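Local coordinates for protein putative decarboxylase involved in desferrioxamine biosynthesis (Erwinia amylovora, PDB 5O5C) that probably decarboxylates lysine with the help of pyridoxal 5'-phosphate, as a group II decarboxylase of the desferrioxamine E pathway, at residues E50-V55 with A98-H103; N111-L116 with S331-V336. All blocks are in the same frame, centred on the assembly; numbering follows the deposited sequence.

Both contacts lie in a fold-type I, PLP-dependent decarboxylase and both touch the second subunit, but at different depths. The centre of interaction 1 lies about 22 Å from the centre of the chain, partly buried, where the end of helix 34-53 meets a loop; it is held by methyl groups against aromatic rings, with no hydrogen bond across. Interaction 2, its centre about 11 Å from that of the chain, is wholly buried next to Lys-330, the predicted cofactor-attachment lysine, and adds a backbone hydrogen bond to its packing. The same long connection between helices 83-95 and 116-128 supplies 98-103 to the first and 111-116 to the second, and the two touch where Phe-101 packs on Asn-111.

Interaction 1: residues E50-V55 with A98-H103; sequences ETVKGV and AVWFHH
The C-terminal end of helix 34-53 packs here on the loop that follows helix 83-95, where a type I beta turn runs from Trp-100 to His-103. The turn is closed by His-103 N on Trp-100 O, 3.1 Å apart. Gly-54 leaves the helical path, and Val-55, just beyond it, aims its side chain at the loop. Its CG2 methyl sits over one face of the Trp-100 indole in a CH-pi contact, 3.9 Å from the centroid of the five-membered ring and 14° off its normal. CG1, anti to the backbone N (chi1 -179°), lies 3.8 Å from Trp-100 CG, so both branches of the valine lean on the indole. Ala-98 CB backs the opposite face, nearer the rim, and the ring is held between two methyl groups. Farther out on the six-membered ring, Thr-51 CG2 approaches CH2 of Trp-100 at 3.8 Å; the threonine's OG1 is turned back to Leu-47 O in its own helix. Phe-29 of the second subunit packs on His-102, whose CG takes the crowded position between backbone N and carbonyl carbon (chi1 71°). That imidazole receives a methyl from the last turn of the helix, Val-52 CG1 standing 3.8 Å from His-102 CE1.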
ATOM      1  N   GLU B  50      20.643  21.453  -4.816  1.00 28.67           N
ATOM      2  CA  GLU B  50      20.328  22.635  -5.638  1.00 30.10           C
ATOM      3  C   GLU B  50      18.832  22.919  -5.731  1.00 28.92           C
ATOM      4  O   GLU B  50      18.405  24.071  -5.577  1.00 27.38           O
ATOM      5  CB  GLU B  50      20.988  22.536  -7.021  1.00 36.65           C
ATOM      6  CG  GLU B  50      22.503  22.588  -6.896  1.00 43.12           C
ATOM      7  CD  GLU B  50      23.247  22.827  -8.199  1.00 54.79           C
ATOM      8  OE1 GLU B  50      22.598  23.259  -9.195  1.00 60.36           O
ATOM      9  OE2 GLU B  50      24.501  22.594  -8.206  1.00 50.39           O
ATOM     10  N   THR B  51      18.029  21.872  -5.928  1.00 27.62           N
ATOM     11  CA  THR B  51      16.597  22.047  -6.049  1.00 28.53           C
ATOM     12  C   THR B  51      16.054  22.588  -4.737  1.00 26.51           C
ATOM     13  O   THR B  51      15.445  23.618  -4.741  1.00 22.41           O
ATOM     14  CB  THR B  51      15.851  20.752  -6.440  1.00 28.10           C
ATOM     15  OG1 THR B  51      16.374  20.251  -7.686  1.00 27.46           O
ATOM     16  CG2 THR B  51      14.349  20.992  -6.549  1.00 27.42           C
ATOM     17  N   VAL B  52      16.266  21.891  -3.625  1.00 26.85           N
ATOM     18  CA  VAL B  52      15.715  22.340  -2.355  1.00 25.77           C
ATOM     19  C   VAL B  52      16.212  23.779  -1.993  1.00 30.50           C
ATOM     20  O   VAL B  52      15.378  24.599  -1.545  1.00 30.64           O
ATOM     21  CB  VAL B  52      15.946  21.329  -1.218  1.00 24.89           C
ATOM     22  CG1 VAL B  52      15.519  21.923   0.088  1.00 22.44           C
ATOM     23  CG2 VAL B  52      15.198  19.984  -1.479  1.00 22.31           C
ATOM     24  N   LYS B  53      17.503  24.114  -2.223  1.00 27.33           N
ATOM     25  CA  LYS B  53      17.984  25.506  -1.906  1.00 29.74           C
ATOM     26  C   LYS B  53      17.291  26.606  -2.715  1.00 31.57           C
ATOM     27  O   LYS B  53      17.175  27.724  -2.222  1.00 31.65           O
ATOM     28  CB  LYS B  53      19.483  25.687  -2.050  1.00 31.69           C
ATOM     29  CG  LYS B  53      20.334  25.108  -0.936  1.00 36.98           C
ATOM     30  CD  LYS B  53      21.814  25.356  -1.253  1.00 40.96           C
ATOM     31  CE  LYS B  53      22.745  24.784  -0.195  1.00 43.96           C
ATOM     32  NZ  LYS B  53      24.053  24.390  -0.806  1.00 47.89           N
ATOM     33  N   GLY B  54      16.847  26.307  -3.941  1.00 28.74           N
ATOM     34  CA  GLY B  54      16.118  27.292  -4.751  1.00 30.09           C
ATOM     35  C   GLY B  54      14.589  27.232  -4.654  1.00 30.46           C
ATOM     36  O   GLY B  54      13.885  27.837  -5.446  1.00 31.69           O
ATOM     37  N   VAL B  55      14.070  26.525  -3.664  1.00 32.87           N
ATOM     38  CA  VAL B  55      12.660  26.617  -3.314  1.00 31.16           C
ATOM     39  C   VAL B  55      12.404  27.872  -2.486  1.00 28.62           C
ATOM     40  O   VAL B  55      12.773  27.947  -1.313  1.00 33.93           O
ATOM     41  CB  VAL B  55      12.197  25.368  -2.543  1.00 29.47           C
ATOM     42  CG1 VAL B  55      10.726  25.473  -2.212  1.00 28.49           C
ATOM     43  CG2 VAL B  55      12.470  24.127  -3.381  1.00 32.49           C
ATOM     44  N   ALA B  98       6.546  20.817  -8.135  1.00 24.38           N
ATOM     45  CA  ALA B  98       6.182  19.965  -7.013  1.00 25.99           C
ATOM     46  C   ALA B  98       5.538  20.828  -5.937  1.00 24.91           C
ATOM     47  O   ALA B  98       5.835  22.008  -5.803  1.00 26.55           O
ATOM     48  CB  ALA B  98       7.409  19.280  -6.412  1.00 24.77           C
ATOM     49  N   VAL B  99       4.664  20.217  -5.157  1.00 23.28           N
ATOM     50  CA  VAL B  99       4.226  20.843  -3.934  1.00 24.74           C
ATOM     51  C   VAL B  99       5.247  20.504  -2.839  1.00 23.62           C
ATOM     52  O   VAL B  99       5.394  19.354  -2.450  1.00 22.21           O
ATOM     53  CB  VAL B  99       2.795  20.454  -3.582  1.00 25.64           C
ATOM     54  CG1 VAL B  99       2.345  21.162  -2.325  1.00 27.14           C
ATOM     55  CG2 VAL B  99       1.895  20.838  -4.744  1.00 27.26           C
ATOM     56  N   TRP B 100       5.922  21.531  -2.339  1.00 23.64           N
ATOM     57  CA  TRP B 100       6.960  21.396  -1.312  1.00 24.98           C
ATOM     58  C   TRP B 100       6.453  21.437   0.088  1.00 27.51           C
ATOM     59  O   TRP B 100       6.353  22.532   0.709  1.00 28.73           O
ATOM     60  CB  TRP B 100       8.021  22.474  -1.499  1.00 25.89           C
ATOM     61  CG  TRP B 100       8.639  22.303  -2.752  1.00 23.90           C
ATOM     62  CD1 TRP B 100       8.328  22.931  -3.897  1.00 24.86           C
ATOM     63  CD2 TRP B 100       9.621  21.330  -3.068  1.00 27.50           C
ATOM     64  NE1 TRP B 100       9.118  22.461  -4.922  1.00 25.46           N
ATOM     65  CE2 TRP B 100       9.917  21.470  -4.437  1.00 26.18           C
ATOM     66  CE3 TRP B 100      10.345  20.399  -2.308  1.00 26.08           C
ATOM     67  CZ2 TRP B 100      10.856  20.671  -5.077  1.00 27.70           C
ATOM     68  CZ3 TRP B 100      11.249  19.642  -2.921  1.00 26.21           C
ATOM     69  CH2 TRP B 100      11.527  19.786  -4.306  1.00 25.42           C
ATOM     70  N   PHE B 101       6.204  20.252   0.649  1.00 22.43           N
ATOM     71  CA  PHE B 101       5.611  20.226   1.987  1.00 22.48           C
ATOM     72  C   PHE B 101       6.538  20.750   3.073  1.00 20.75           C
ATOM     73  O   PHE B 101       6.064  21.236   4.122  1.00 24.59           O
ATOM     74  CB  PHE B 101       5.097  18.854   2.345  1.00 22.83           C
ATOM     75  CG  PHE B 101       4.207  18.243   1.306  1.00 22.69           C
ATOM     76  CD1 PHE B 101       3.106  18.925   0.822  1.00 23.81           C
ATOM     77  CD2 PHE B 101       4.467  16.947   0.819  1.00 24.91           C
ATOM     78  CE1 PHE B 101       2.285  18.348  -0.108  1.00 24.85           C
ATOM     79  CE2 PHE B 101       3.643  16.378  -0.135  1.00 25.00           C
ATOM     80  CZ  PHE B 101       2.561  17.089  -0.605  1.00 26.59           C
ATOM     81  N   HIS B 102       7.849  20.711   2.833  1.00 20.92           N
ATOM     82  CA  HIS B 102       8.828  21.214   3.811  1.00 22.49           C
ATOM     83  C   HIS B 102       8.776  22.719   3.967  1.00 23.41           C
ATOM     84  O   HIS B 102       9.171  23.255   4.997  1.00 19.49           O
ATOM     85  CB  HIS B 102      10.255  20.761   3.523  1.00 23.82           C
ATOM     86  CG  HIS B 102      10.873  21.402   2.323  1.00 22.74           C
ATOM     87  ND1 HIS B 102      11.602  22.573   2.393  1.00 25.92           N
ATOM     88  CD2 HIS B 102      10.835  21.066   1.016  1.00 23.76           C
ATOM     89  CE1 HIS B 102      12.011  22.913   1.183  1.00 22.00           C
ATOM     90  NE2 HIS B 102      11.578  22.006   0.329  1.00 26.98           N
ATOM     91  N   HIS B 103       8.201  23.398   2.987  1.00 25.33           N
ATOM     92  CA  HIS B 103       8.173  24.835   3.038  1.00 27.15           C
ATOM     93  C   HIS B 103       7.211  25.281   4.141  1.00 27.62           C
ATOM     94  O   HIS B 103       6.085  24.777   4.183  1.00 23.47           O
ATOM     95  CB  HIS B 103       7.736  25.406   1.716  1.00 25.45           C
ATOM     96  CG  HIS B 103       8.142  26.818   1.555  1.00 28.14           C
ATOM     97  ND1 HIS B 103       7.450  27.843   2.132  1.00 26.10           N
ATOM     98  CD2 HIS B 103       9.264  27.365   1.030  1.00 27.55           C
ATOM     99  CE1 HIS B 103       8.078  28.980   1.902  1.00 26.73           C
ATOM    100  NE2 HIS B 103       9.185  28.713   1.235  1.00 26.03           N
TER

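Interaction 2: residues N111-L116 with S331-V336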
ATOM      1  N   ASN B 111      -0.231  16.737   5.021  1.00 25.31           N
ATOM      2  CA  ASN B 111       1.103  16.374   4.547  1.00 25.46           C
ATOM      3  C   ASN B 111       2.179  16.938   5.428  1.00 25.02           C
ATOM      4  O   ASN B 111       2.469  18.126   5.388  1.00 27.65           O
ATOM      5  CB  ASN B 111       1.320  16.828   3.117  1.00 25.54           C
ATOM      6  CG  ASN B 111       0.210  16.414   2.234  1.00 28.97           C
ATOM      7  OD1 ASN B 111      -0.637  17.255   1.845  1.00 29.55           O
ATOM      8  ND2 ASN B 111       0.138  15.097   1.958  1.00 21.54           N
ATOM      9  N   CYS B 112       2.797  16.071   6.228  1.00 25.32           N
ATOM     10  CA  CYS B 112       3.807  16.489   7.153  1.00 23.97           C
ATOM     11  C   CYS B 112       5.191  16.692   6.492  1.00 25.16           C
ATOM     12  O   CYS B 112       5.574  15.978   5.588  1.00 21.57           O
ATOM     13  CB  CYS B 112       3.861  15.499   8.322  1.00 25.37           C
ATOM     14  SG  CYS B 112       4.140  13.770   7.834  1.00 27.56           S
ATOM     15  N   PRO B 113       5.990  17.629   7.011  1.00 25.56           N
ATOM     16  CA  PRO B 113       7.414  17.445   6.702  1.00 27.87           C
ATOM     17  C   PRO B 113       7.937  16.129   7.248  1.00 27.34           C
ATOM     18  O   PRO B 113       7.428  15.578   8.261  1.00 31.61           O
ATOM     19  CB  PRO B 113       8.125  18.612   7.402  1.00 28.69           C
ATOM     20  CG  PRO B 113       7.069  19.406   8.089  1.00 28.93           C
ATOM     21  CD  PRO B 113       5.749  18.677   7.997  1.00 28.29           C
ATOM     22  N   VAL B 114       8.980  15.659   6.619  1.00 23.78           N
ATOM     23  CA  VAL B 114       9.524  14.382   6.962  1.00 28.53           C
ATOM     24  C   VAL B 114      10.800  14.651   7.751  1.00 28.16           C
ATOM     25  O   VAL B 114      11.373  15.741   7.610  1.00 28.07           O
ATOM     26  CB  VAL B 114       9.771  13.512   5.714  1.00 29.86           C
ATOM     27  CG1 VAL B 114      10.442  14.300   4.570  1.00 28.00           C
ATOM     28  CG2 VAL B 114      10.622  12.331   6.086  1.00 30.96           C
ATOM     29  N   VAL B 115      11.163  13.681   8.616  1.00 25.26           N
ATOM     30  CA  VAL B 115      12.448  13.639   9.342  1.00 23.78           C
ATOM     31  C   VAL B 115      13.486  12.703   8.719  1.00 22.95           C
ATOM     32  O   VAL B 115      13.136  11.635   8.113  1.00 19.67           O
ATOM     33  CB  VAL B 115      12.280  13.270  10.872  1.00 21.99           C
ATOM     34  CG1 VAL B 115      11.357  14.259  11.563  1.00 24.37           C
ATOM     35  CG2 VAL B 115      11.762  11.858  11.092  1.00 21.02           C
ATOM     36  N   LEU B 116      14.748  13.099   8.928  1.00 25.19           N
ATOM     37  CA  LEU B 116      15.952  12.440   8.381  1.00 24.33           C
ATOM     38  C   LEU B 116      16.027  10.936   8.584  1.00 25.89           C
ATOM     39  O   LEU B 116      16.320  10.217   7.606  1.00 27.98           O
ATOM     40  CB  LEU B 116      17.231  13.115   8.859  1.00 24.14           C
ATOM     41  CG  LEU B 116      17.514  14.505   8.250  1.00 25.16           C
ATOM     42  CD1 LEU B 116      18.620  15.208   9.043  1.00 25.23           C
ATOM     43  CD2 LEU B 116      17.768  14.450   6.739  1.00 23.18           C
ATOM     44  N   SER B 331       1.267  12.258  11.267  1.00 22.62           N
ATOM     45  CA  SER B 331       1.620  12.886  12.513  1.00 20.41           C
ATOM     46  C   SER B 331       2.939  12.507  13.116  1.00 18.60           C
ATOM     47  O   SER B 331       3.307  13.119  14.095  1.00 17.44           O
ATOM     48  CB  SER B 331       0.497  12.691  13.545  1.00 22.06           C
ATOM     49  OG  SER B 331      -0.741  13.028  12.957  1.00 20.19           O
ATOM     50  N   PHE B 332       3.643  11.539  12.539  1.00 18.29           N
ATOM     51  CA  PHE B 332       4.991  11.178  12.971  1.00 18.50           C
ATOM     52  C   PHE B 332       6.101  11.521  11.991  1.00 19.83           C
ATOM     53  O   PHE B 332       7.191  10.974  12.108  1.00 19.74           O
ATOM     54  CB  PHE B 332       5.054   9.697  13.312  1.00 17.46           C
ATOM     55  CG  PHE B 332       4.287   9.335  14.537  1.00 19.48           C
ATOM     56  CD1 PHE B 332       2.889   9.277  14.524  1.00 19.23           C
ATOM     57  CD2 PHE B 332       4.947   9.024  15.702  1.00 18.40           C
ATOM     58  CE1 PHE B 332       2.203   8.948  15.658  1.00 19.10           C
ATOM     59  CE2 PHE B 332       4.263   8.678  16.816  1.00 19.61           C
ATOM     60  CZ  PHE B 332       2.886   8.682  16.812  1.00 18.87           C
ATOM     61  N   PHE B 333       5.871  12.457  11.057  1.00 23.26           N
ATOM     62  CA  PHE B 333       6.968  12.927  10.112  1.00 21.27           C
ATOM     63  C   PHE B 333       7.699  11.791   9.348  1.00 20.35           C
ATOM     64  O   PHE B 333       8.924  11.868   9.052  1.00 20.58           O
ATOM     65  CB  PHE B 333       7.946  13.800  10.885  1.00 22.68           C
ATOM     66  CG  PHE B 333       7.263  14.779  11.790  1.00 25.23           C
ATOM     67  CD1 PHE B 333       6.751  15.943  11.303  1.00 27.97           C
ATOM     68  CD2 PHE B 333       7.060  14.480  13.128  1.00 28.47           C
ATOM     69  CE1 PHE B 333       6.040  16.809  12.101  1.00 29.19           C
ATOM     70  CE2 PHE B 333       6.364  15.349  13.941  1.00 30.62           C
ATOM     71  CZ  PHE B 333       5.849  16.517  13.420  1.00 27.90           C
ATOM     72  N   GLN B 334       6.948  10.736   9.047  1.00 18.51           N
ATOM     73  CA  GLN B 334       7.430   9.604   8.256  1.00 17.90           C
ATOM     74  C   GLN B 334       6.917   9.668   6.853  1.00 17.42           C
ATOM     75  O   GLN B 334       5.793  10.049   6.633  1.00 18.46           O
ATOM     76  CB  GLN B 334       6.936   8.318   8.836  1.00 19.25           C
ATOM     77  CG  GLN B 334       7.450   8.047  10.172  1.00 19.87           C
ATOM     78  CD  GLN B 334       8.948   8.272  10.378  1.00 22.24           C
ATOM     79  OE1 GLN B 334       9.824   7.609   9.771  1.00 25.13           O
ATOM     80  NE2 GLN B 334       9.250   9.219  11.242  1.00 20.15           N
ATOM     81  N   THR B 335       7.743   9.276   5.907  1.00 17.69           N
ATOM     82  CA  THR B 335       7.369   9.284   4.492  1.00 18.43           C
ATOM     83  C   THR B 335       6.171   8.316   4.256  1.00 17.86           C
ATOM     84  O   THR B 335       5.910   7.425   5.050  1.00 18.12           O
ATOM     85  CB  THR B 335       8.517   8.821   3.562  1.00 19.11           C
ATOM     86  OG1 THR B 335       8.731   7.406   3.725  1.00 21.46           O
ATOM     87  CG2 THR B 335       9.794   9.541   3.826  1.00 20.68           C
ATOM     88  N   VAL B 336       5.418   8.575   3.200  1.00 18.44           N
ATOM     89  CA  VAL B 336       4.359   7.674   2.744  1.00 18.26           C
ATOM     90  C   VAL B 336       5.023   6.462   2.098  1.00 18.20           C
ATOM     91  O   VAL B 336       5.947   6.675   1.279  1.00 19.58           O
ATOM     92  CB  VAL B 336       3.480   8.348   1.702  1.00 18.88           C
ATOM     93  CG1 VAL B 336       2.317   7.424   1.313  1.00 21.25           C
ATOM     94  CG2 VAL B 336       2.961   9.683   2.209  1.00 20.28           C
TER
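One backbone hydrogen bond ties the loop leading to helix 116-128 to the segment just after Lys-330, which lines the PLP pocket and is the predicted attachment site of the cofactor. Val-115 N donates to Phe-333 O at 2.9 Å, nearly straight at 165° and along a carbonyl lone pair. CA-H...O contacts flank the bond: Val-114 CA lies 3.3 Å from the same Phe-333 O, and Phe-333 CA faces Pro-113 O. That proline carbonyl also meets the edge of the phenyl ring in its plane, 3.1 Å from Phe-333 CD1. In the van der Waals packing, Val-115 CG1 presses on Phe-333 CB at 3.5 Å, the side chains of Val-114 and Thr-335 lie side by side, pointing the same way, and the sulfur of Cys-112 rests on the backbone, SG 3.7 Å from Phe-333 CA. Within 331-336, the chain of Gln-334 bends at chi2 (-46°), and its NE2 reaches back to Phe-332 O at 2.8 Å. This amide also bonds to Thr-391 through NE2 and to Ser-118 through OE1, which fixes its rotation beside Val-115 CG2. The Phe-333 carbonyl and the Gln-334 carboxamide are thus both buried and hydrogen-bonded, with the Cys-112 side chain about 5 Å from that of Lys-330.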